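Local coordinates for Oxidored_FMN domain-containing protein ([Pseudomonas] geniculata N1, PDB 6L6J), which probably oxidises the amine of 6-hydroxypseudooxynicotine, carrying FMN and a [4Fe-4S] cluster and binding ADP in a separate nucleotide site, at residues 389-394 / 476-481; 400-405 / 444-449. All coordinates share one frame; numbering follows the deposited sequence.

The chain first builds the eight-stranded barrel of the FMN domain, then passes the cysteines of the [4Fe-4S] cluster and enters a Rossmann-like domain at strand 390-394. Helix 398-410 follows directly and carries the first half of contact 2, whose loop closes at helix 441-450, after strand 413-417 has been laid down. The chain then runs through strand 456-459 and helix 466-472 before strand 476-479 returns to pair with strand 390-394, closing contact 1. Contact 2 is thus nested within the loop of contact 1. The two meet where Val-393 and Ala-480 pack on Gly-400, joining the sheet to helix 398-410 beside the ADP.

Contact 1. Residues 389-394 / 476-481; sequences ASILVI and HVIVAT. With ADP (adenosine-5'-diphosphate), chain D.
Strand 390-394, through Leu-392 and Ile-394, pairs in parallel with strand 476-479 in the interior of the five-stranded Rossmann-type sheet, where 390-394 is the middle strand. Leu-392 straddles Val-477: its N donates to His-476 O (3.1 Å), and its O accepts from Ile-478 N (3.0 Å). Ile-394 repeats the pattern around Val-479, with its N bonded to Ile-478 O at 3.0 Å and an N-H...O angle of 165°, and its O taking Ala-480 N at 2.7 Å. At the start of the pairing His-476 N reaches Ser-390 O only weakly.

Ile-391, Val-393, His-476 and Ile-478 share one face of the sheet. Here Ile-391 CG2 lies 4.0 Å from Ile-478 CD1, and both side chains rest on Leu-407 of helix 398-410. With CG anti to the backbone N (chi1 -176°), the imidazole of His-476 lies obliquely beside Ile-391 CG2, and its nitrogens bond outside the pair: ND1 to Ser-640 OG and NE2 to Glu-642 OE1, with Tyr-667 stacked on the ring. On the other face Ile-394 CD1 meets Val-477 CG1 at 3.7 Å, and Val-469 of helix 466-472 touches both side chains, while helix 624-632 packs there too.

Where the strands end, ADP begins. Ile-394 CG2 sits 3.7 Å from adenine N1, on the six-membered ring, and Thr-481 CG2 approaches N7, on the five-membered ring, at 3.5 Å; Thr-481 OG1 is tied instead to the backbone O of Glu-622. These strand ends give the adenine carbon contacts; hydrogen bonds to ADP come from elsewhere, among them Leu-464 O and Ala-399 N. The buried His-476, with a carboxylate at NE2, could be shifted toward the protonated form.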
ATOM      1  N   ALA A 389     -25.307  26.988   0.782  1.00 51.27           N
ATOM      2  CA  ALA A 389     -24.924  26.694  -0.622  1.00 52.33           C
ATOM      3  C   ALA A 389     -25.204  25.219  -0.932  1.00 51.30           C
ATOM      4  O   ALA A 389     -24.906  24.366  -0.069  1.00 50.51           O
ATOM      5  CB  ALA A 389     -23.473  27.030  -0.869  1.00 53.17           C
ATOM      6  N   SER A 390     -25.743  24.940  -2.125  1.00 48.19           N
ATOM      7  CA  SER A 390     -26.118  23.582  -2.585  1.00 46.58           C
ATOM      8  C   SER A 390     -25.192  23.145  -3.737  1.00 46.46           C
ATOM      9  O   SER A 390     -24.885  23.986  -4.622  1.00 41.39           O
ATOM     10  CB  SER A 390     -27.594  23.500  -2.941  1.00 44.16           C
ATOM     11  OG  SER A 390     -27.811  23.730  -4.323  1.00 45.42           O
ATOM     12  N   ILE A 391     -24.793  21.863  -3.717  1.00 44.50           N
ATOM     13  CA  ILE A 391     -23.934  21.204  -4.748  1.00 45.19           C
ATOM     14  C   ILE A 391     -24.640  19.947  -5.296  1.00 43.09           C
ATOM     15  O   ILE A 391     -25.048  19.079  -4.500  1.00 41.13           O
ATOM     16  CB  ILE A 391     -22.536  20.875  -4.168  1.00 45.20           C
ATOM     17  CG1 ILE A 391     -21.796  22.130  -3.682  1.00 42.83           C
ATOM     18  CG2 ILE A 391     -21.709  20.095  -5.183  1.00 43.44           C
ATOM     19  CD1 ILE A 391     -21.917  22.397  -2.208  1.00 42.53           C
ATOM     20  N   LEU A 392     -24.758  19.835  -6.623  1.00 41.10           N
ATOM     21  CA  LEU A 392     -25.218  18.602  -7.315  1.00 38.47           C
ATOM     22  C   LEU A 392     -23.988  17.833  -7.810  1.00 36.63           C
ATOM     23  O   LEU A 392     -23.213  18.392  -8.614  1.00 35.35           O
ATOM     24  CB  LEU A 392     -26.146  18.964  -8.479  1.00 37.82           C
ATOM     25  CG  LEU A 392     -26.746  17.784  -9.255  1.00 38.13           C
ATOM     26  CD1 LEU A 392     -27.379  16.757  -8.328  1.00 38.97           C
ATOM     27  CD2 LEU A 392     -27.782  18.261 -10.268  1.00 37.88           C
ATOM     28  N   VAL A 393     -23.818  16.600  -7.330  1.00 35.11           N
ATOM     29  CA  VAL A 393     -22.749  15.668  -7.786  1.00 34.53           C
ATOM     30  C   VAL A 393     -23.391  14.647  -8.727  1.00 34.01           C
ATOM     31  O   VAL A 393     -24.316  13.925  -8.309  1.00 33.72           O
ATOM     32  CB  VAL A 393     -22.036  15.006  -6.592  1.00 34.50           C
ATOM     33  CG1 VAL A 393     -21.055  13.938  -7.036  1.00 35.14           C
ATOM     34  CG2 VAL A 393     -21.339  16.038  -5.716  1.00 34.53           C
ATOM     35  N   ILE A 394     -22.885  14.569  -9.948  1.00 33.97           N
ATOM     36  CA  ILE A 394     -23.418  13.667 -11.003  1.00 35.60           C
ATOM     37  C   ILE A 394     -22.427  12.514 -11.196  1.00 35.12           C
ATOM     38  O   ILE A 394     -21.387  12.721 -11.853  1.00 38.29           O
ATOM     39  CB  ILE A 394     -23.695  14.469 -12.287  1.00 35.13           C
ATOM     40  CG1 ILE A 394     -24.227  15.864 -11.947  1.00 38.13           C
ATOM     41  CG2 ILE A 394     -24.630  13.694 -13.197  1.00 35.27           C
ATOM     42  CD1 ILE A 394     -24.808  16.617 -13.116  1.00 40.38           C
ATOM     43  N   HIS A 476     -23.411  24.992  -7.549  1.00 43.34           N
ATOM     44  CA  HIS A 476     -22.175  24.377  -8.093  1.00 41.83           C
ATOM     45  C   HIS A 476     -22.473  22.948  -8.539  1.00 40.60           C
ATOM     46  O   HIS A 476     -23.042  22.208  -7.734  1.00 45.92           O
ATOM     47  CB  HIS A 476     -21.060  24.437  -7.034  1.00 40.94           C
ATOM     48  CG  HIS A 476     -19.743  23.935  -7.525  1.00 41.57           C
ATOM     49  ND1 HIS A 476     -19.071  24.528  -8.563  1.00 42.36           N
ATOM     50  CD2 HIS A 476     -18.994  22.876  -7.155  1.00 43.13           C
ATOM     51  CE1 HIS A 476     -17.953  23.868  -8.798  1.00 43.10           C
ATOM     52  NE2 HIS A 476     -17.881  22.853  -7.947  1.00 40.34           N
ATOM     53  N   VAL A 477     -22.078  22.576  -9.758  1.00 40.17           N
ATOM     54  CA  VAL A 477     -22.231  21.185 -10.291  1.00 40.17           C
ATOM     55  C   VAL A 477     -20.845  20.552 -10.374  1.00 41.03           C
ATOM     56  O   VAL A 477     -19.968  21.158 -11.033  1.00 43.68           O
ATOM     57  CB  VAL A 477     -22.900  21.146 -11.679  1.00 40.24           C
ATOM     58  CG1 VAL A 477     -23.015  19.715 -12.196  1.00 39.21           C
ATOM     59  CG2 VAL A 477     -24.256  21.841 -11.678  1.00 41.85           C
ATOM     60  N   ILE A 478     -20.671  19.368  -9.776  1.00 38.63           N
ATOM     61  CA  ILE A 478     -19.468  18.510  -9.993  1.00 36.57           C
ATOM     62  C   ILE A 478     -19.897  17.351 -10.897  1.00 38.29           C
ATOM     63  O   ILE A 478     -20.875  16.672 -10.527  1.00 41.36           O
ATOM     64  CB  ILE A 478     -18.886  18.040  -8.648  1.00 35.36           C
ATOM     65  CG1 ILE A 478     -18.321  19.218  -7.845  1.00 35.59           C
ATOM     66  CG2 ILE A 478     -17.842  16.962  -8.866  1.00 35.73           C
ATOM     67  CD1 ILE A 478     -18.057  18.919  -6.399  1.00 35.63           C
ATOM     68  N   VAL A 479     -19.241  17.169 -12.049  1.00 35.65           N
ATOM     69  CA  VAL A 479     -19.519  16.047 -12.989  1.00 36.59           C
ATOM     70  C   VAL A 479     -18.460  14.977 -12.724  1.00 39.40           C
ATOM     71  O   VAL A 479     -17.262  15.300 -12.888  1.00 40.52           O
ATOM     72  CB  VAL A 479     -19.527  16.463 -14.478  1.00 36.43           C
ATOM     73  CG1 VAL A 479     -19.958  15.311 -15.364  1.00 35.05           C
ATOM     74  CG2 VAL A 479     -20.405  17.677 -14.762  1.00 37.08           C
ATOM     75  N   ALA A 480     -18.901  13.754 -12.390  1.00 35.89           N
ATOM     76  CA  ALA A 480     -18.038  12.606 -12.052  1.00 32.77           C
ATOM     77  C   ALA A 480     -18.498  11.349 -12.802  1.00 32.75           C
ATOM     78  O   ALA A 480     -18.501  10.259 -12.189  1.00 37.45           O
ATOM     79  CB  ALA A 480     -18.067  12.426 -10.562  1.00 34.15           C
ATOM     80  N   THR A 481     -18.761  11.478 -14.101  1.00 29.70           N
ATOM     81  CA  THR A 481     -19.488  10.497 -14.949  1.00 29.81           C
ATOM     82  C   THR A 481     -18.590   9.338 -15.420  1.00 30.78           C
ATOM     83  O   THR A 481     -19.071   8.502 -16.231  1.00 30.92           O
ATOM     84  CB  THR A 481     -20.160  11.241 -16.105  1.00 31.03           C
ATOM     85  OG1 THR A 481     -19.175  12.010 -16.788  1.00 29.12           O
ATOM     86  CG2 THR A 481     -21.247  12.177 -15.619  1.00 33.94           C
TER
HETATM   87  PB  ADP D 703     -15.006   7.567 -11.195  1.00 31.73           P
HETATM   88  O1B ADP D 703     -15.866   7.811  -9.977  1.00 30.66           O
HETATM   89  O2B ADP D 703     -13.795   6.677 -10.917  1.00 29.63           O
HETATM   90  O3B ADP D 703     -14.645   8.845 -11.910  1.00 34.39           O
HETATM   91  PA  ADP D 703     -17.075   5.736 -12.172  1.00 30.59           P
HETATM   92  O1A ADP D 703     -16.820   4.917 -10.952  1.00 29.62           O
HETATM   93  O2A ADP D 703     -17.134   5.059 -13.490  1.00 29.48           O
HETATM   94  O3A ADP D 703     -15.906   6.807 -12.281  1.00 31.62           O
HETATM   95  O5' ADP D 703     -18.373   6.664 -11.934  1.00 31.25           O
HETATM   96  C5' ADP D 703     -19.268   7.036 -13.009  1.00 30.95           C
HETATM   97  C4' ADP D 703     -20.696   6.824 -12.571  1.00 32.04           C
HETATM   98  O4' ADP D 703     -21.502   7.924 -13.074  1.00 32.12           O
HETATM   99  C3' ADP D 703     -21.370   5.549 -13.109  1.00 34.70           C
HETATM  100  O3' ADP D 703     -22.312   4.987 -12.203  1.00 30.89           O
HETATM  101  C2' ADP D 703     -22.070   6.090 -14.362  1.00 36.46           C
HETATM  102  O2' ADP D 703     -23.076   5.260 -14.907  1.00 35.78           O
HETATM  103  C1' ADP D 703     -22.605   7.389 -13.767  1.00 36.10           C
HETATM  104  N9  ADP D 703     -23.118   8.342 -14.752  1.00 37.54           N
HETATM  105  C8  ADP D 703     -22.627   8.614 -16.008  1.00 36.13           C
HETATM  106  N7  ADP D 703     -23.332   9.507 -16.656  1.00 37.43           N
HETATM  107  C5  ADP D 703     -24.368   9.832 -15.782  1.00 39.11           C
HETATM  108  C6  ADP D 703     -25.461  10.724 -15.873  1.00 38.91           C
HETATM  109  N6  ADP D 703     -25.700  11.498 -16.922  1.00 36.06           N
HETATM  110  N1  ADP D 703     -26.302  10.809 -14.811  1.00 40.13           N
HETATM  111  C2  ADP D 703     -26.053  10.044 -13.743  1.00 38.08           C
HETATM  112  N3  ADP D 703     -25.061   9.182 -13.544  1.00 36.26           N
HETATM  113  C4  ADP D 703     -24.243   9.119 -14.606  1.00 35.85           C

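Contact 2. Residues 400-405 / 444-449; sequences GLEAAH and DYRVGQ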
ATOM      1  N   GLY A 400     -17.297  10.895  -7.350  1.00 30.05           N
ATOM      2  CA  GLY A 400     -18.561  11.476  -6.849  1.00 31.69           C
ATOM      3  C   GLY A 400     -18.718  11.323  -5.336  1.00 33.94           C
ATOM      4  O   GLY A 400     -18.931  12.354  -4.638  1.00 36.04           O
ATOM      5  N   LEU A 401     -18.609  10.092  -4.838  1.00 32.90           N
ATOM      6  CA  LEU A 401     -18.883   9.746  -3.419  1.00 34.37           C
ATOM      7  C   LEU A 401     -17.916  10.487  -2.505  1.00 35.32           C
ATOM      8  O   LEU A 401     -18.332  10.831  -1.374  1.00 38.84           O
ATOM      9  CB  LEU A 401     -18.736   8.236  -3.210  1.00 33.24           C
ATOM     10  CG  LEU A 401     -19.882   7.403  -3.758  1.00 34.25           C
ATOM     11  CD1 LEU A 401     -19.536   5.923  -3.699  1.00 36.25           C
ATOM     12  CD2 LEU A 401     -21.165   7.693  -2.998  1.00 34.41           C
ATOM     13  N   GLU A 402     -16.667  10.662  -2.940  1.00 32.65           N
ATOM     14  CA  GLU A 402     -15.625  11.303  -2.097  1.00 32.32           C
ATOM     15  C   GLU A 402     -15.903  12.810  -2.036  1.00 29.13           C
ATOM     16  O   GLU A 402     -15.751  13.380  -0.985  1.00 27.06           O
ATOM     17  CB  GLU A 402     -14.234  10.955  -2.634  1.00 33.23           C
ATOM     18  CG  GLU A 402     -13.111  11.661  -1.906  1.00 31.17           C
ATOM     19  CD  GLU A 402     -13.218  11.619  -0.395  1.00 31.16           C
ATOM     20  OE1 GLU A 402     -13.602  10.577   0.135  1.00 34.13           O
ATOM     21  OE2 GLU A 402     -12.910  12.632   0.249  1.00 34.61           O
ATOM     22  N   ALA A 403     -16.282  13.428  -3.157  1.00 33.24           N
ATOM     23  CA  ALA A 403     -16.675  14.860  -3.242  1.00 34.23           C
ATOM     24  C   ALA A 403     -17.887  15.136  -2.326  1.00 34.63           C
ATOM     25  O   ALA A 403     -17.785  16.036  -1.463  1.00 32.80           O
ATOM     26  CB  ALA A 403     -16.979  15.219  -4.673  1.00 33.08           C
ATOM     27  N   ALA A 404     -18.979  14.370  -2.510  1.00 33.79           N
ATOM     28  CA  ALA A 404     -20.230  14.446  -1.718  1.00 32.31           C
ATOM     29  C   ALA A 404     -19.880  14.316  -0.240  1.00 31.57           C
ATOM     30  O   ALA A 404     -20.150  15.262   0.513  1.00 34.09           O
ATOM     31  CB  ALA A 404     -21.205  13.382  -2.140  1.00 32.16           C
ATOM     32  N   HIS A 405     -19.227  13.220   0.134  1.00 29.85           N
ATOM     33  CA  HIS A 405     -18.755  12.990   1.519  1.00 29.52           C
ATOM     34  C   HIS A 405     -18.057  14.251   2.026  1.00 30.89           C
ATOM     35  O   HIS A 405     -18.476  14.751   3.088  1.00 34.99           O
ATOM     36  CB  HIS A 405     -17.873  11.748   1.602  1.00 29.75           C
ATOM     37  CG  HIS A 405     -17.552  11.331   2.996  1.00 30.57           C
ATOM     38  ND1 HIS A 405     -18.352  11.651   4.058  1.00 33.38           N
ATOM     39  CD2 HIS A 405     -16.523  10.620   3.497  1.00 32.42           C
ATOM     40  CE1 HIS A 405     -17.831  11.153   5.168  1.00 35.91           C
ATOM     41  NE2 HIS A 405     -16.702  10.513   4.846  1.00 33.05           N
ATOM     42  N   ASP A 444     -18.644   1.261   0.232  1.00 28.79           N
ATOM     43  CA  ASP A 444     -19.393   1.051   1.509  1.00 30.07           C
ATOM     44  C   ASP A 444     -19.058   2.167   2.517  1.00 28.29           C
ATOM     45  O   ASP A 444     -19.988   2.886   2.929  1.00 28.19           O
ATOM     46  CB  ASP A 444     -19.137  -0.336   2.111  1.00 30.63           C
ATOM     47  CG  ASP A 444     -19.548  -1.475   1.195  1.00 31.22           C
ATOM     48  OD1 ASP A 444     -20.284  -1.211   0.210  1.00 30.42           O
ATOM     49  OD2 ASP A 444     -19.122  -2.622   1.470  1.00 33.69           O
ATOM     50  N   TYR A 445     -17.787   2.328   2.882  1.00 27.34           N
ATOM     51  CA  TYR A 445     -17.322   3.416   3.785  1.00 28.48           C
ATOM     52  C   TYR A 445     -18.055   4.742   3.496  1.00 28.43           C
ATOM     53  O   TYR A 445     -18.540   5.389   4.419  1.00 29.26           O
ATOM     54  CB  TYR A 445     -15.822   3.682   3.692  1.00 27.09           C
ATOM     55  CG  TYR A 445     -15.430   4.859   4.533  1.00 28.01           C
ATOM     56  CD1 TYR A 445     -15.541   4.795   5.911  1.00 28.88           C
ATOM     57  CD2 TYR A 445     -15.043   6.070   3.967  1.00 29.79           C
ATOM     58  CE1 TYR A 445     -15.227   5.885   6.707  1.00 30.82           C
ATOM     59  CE2 TYR A 445     -14.728   7.173   4.749  1.00 27.15           C
ATOM     60  CZ  TYR A 445     -14.823   7.076   6.124  1.00 28.39           C
ATOM     61  OH  TYR A 445     -14.532   8.122   6.929  1.00 27.27           O
ATOM     62  N   ARG A 446     -18.143   5.142   2.239  1.00 29.44           N
ATOM     63  CA  ARG A 446     -18.650   6.484   1.863  1.00 31.32           C
ATOM     64  C   ARG A 446     -20.182   6.488   1.873  1.00 32.23           C
ATOM     65  O   ARG A 446     -20.761   7.474   2.354  1.00 33.80           O
ATOM     66  CB  ARG A 446     -18.059   6.910   0.514  1.00 32.10           C
ATOM     67  CG  ARG A 446     -16.597   7.324   0.606  1.00 29.69           C
ATOM     68  CD  ARG A 446     -15.877   7.459  -0.727  1.00 29.06           C
ATOM     69  NE  ARG A 446     -14.520   7.889  -0.444  1.00 29.76           N
ATOM     70  CZ  ARG A 446     -13.580   7.119   0.095  1.00 28.49           C
ATOM     71  NH1 ARG A 446     -13.834   5.848   0.360  1.00 28.87           N
ATOM     72  NH2 ARG A 446     -12.386   7.618   0.362  1.00 27.68           N
ATOM     73  N   VAL A 447     -20.824   5.431   1.380  1.00 34.53           N
ATOM     74  CA  VAL A 447     -22.313   5.328   1.411  1.00 33.81           C
ATOM     75  C   VAL A 447     -22.774   5.377   2.876  1.00 35.83           C
ATOM     76  O   VAL A 447     -23.676   6.202   3.177  1.00 38.19           O
ATOM     77  CB  VAL A 447     -22.815   4.062   0.709  1.00 34.14           C
ATOM     78  CG1 VAL A 447     -24.313   3.858   0.920  1.00 35.50           C
ATOM     79  CG2 VAL A 447     -22.476   4.089  -0.773  1.00 35.08           C
ATOM     80  N   GLY A 448     -22.174   4.553   3.742  1.00 32.11           N
ATOM     81  CA  GLY A 448     -22.582   4.403   5.148  1.00 34.52           C
ATOM     82  C   GLY A 448     -22.459   5.696   5.933  1.00 35.87           C
ATOM     83  O   GLY A 448     -23.290   5.937   6.814  1.00 41.35           O
ATOM     84  N   GLN A 449     -21.458   6.511   5.618  1.00 36.69           N
ATOM     85  CA  GLN A 449     -21.263   7.854   6.216  1.00 35.00           C
ATOM     86  C   GLN A 449     -22.260   8.853   5.624  1.00 35.97           C
ATOM     87  O   GLN A 449     -22.782   9.669   6.396  1.00 36.88           O
ATOM     88  CB  GLN A 449     -19.831   8.314   5.978  1.00 34.25           C
ATOM     89  CG  GLN A 449     -18.822   7.471   6.740  1.00 33.64           C
ATOM     90  CD  GLN A 449     -18.988   7.684   8.211  1.00 32.81           C
ATOM     91  OE1 GLN A 449     -19.113   8.823   8.658  1.00 37.31           O
ATOM     92  NE2 GLN A 449     -19.008   6.597   8.965  1.00 31.15           N
TER
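Helices 400-405 and 444-449 run in the same general direction, their axes 9.7 Å apart at an angle of 37°, and approach through Leu-401 and Arg-446, whose CA atoms are 6.2 Å apart. Leu-401 CB packs on the aliphatic part of Arg-446, 3.9 Å from CD. Extended from CG to NE, the arginine delivers its guanidinium to Glu-402, where NE forms a salt bridge to OE1 at 2.9 Å, on the anti lone pair; NH2 adds a weak bond to the same oxygen. Carboxylate and guanidinium are steeply turned, 71° apart. Outside the pair, Glu-402 OE2 bridges to Arg-661, and Arg-446 NH2 and NH1 bond the carbonyls of Gln-364 and Val-442. An alanine at Arg-446 would probably leave Glu-402 OE1 without its charged mate and open a gap beside Leu-401.

One turn on, His-405 sets its ring against both Tyr-445 and Gln-449, which also touch each other: CE1 meets Gln-449 CB at 3.6 Å, and Tyr-445 OH lies in the imidazole plane at its edge. These are neighbouring helices of a Rossmann-type fold, the first beginning within the glycine-rich segment, consistent with a GxGxxG motif ending at Gly-400.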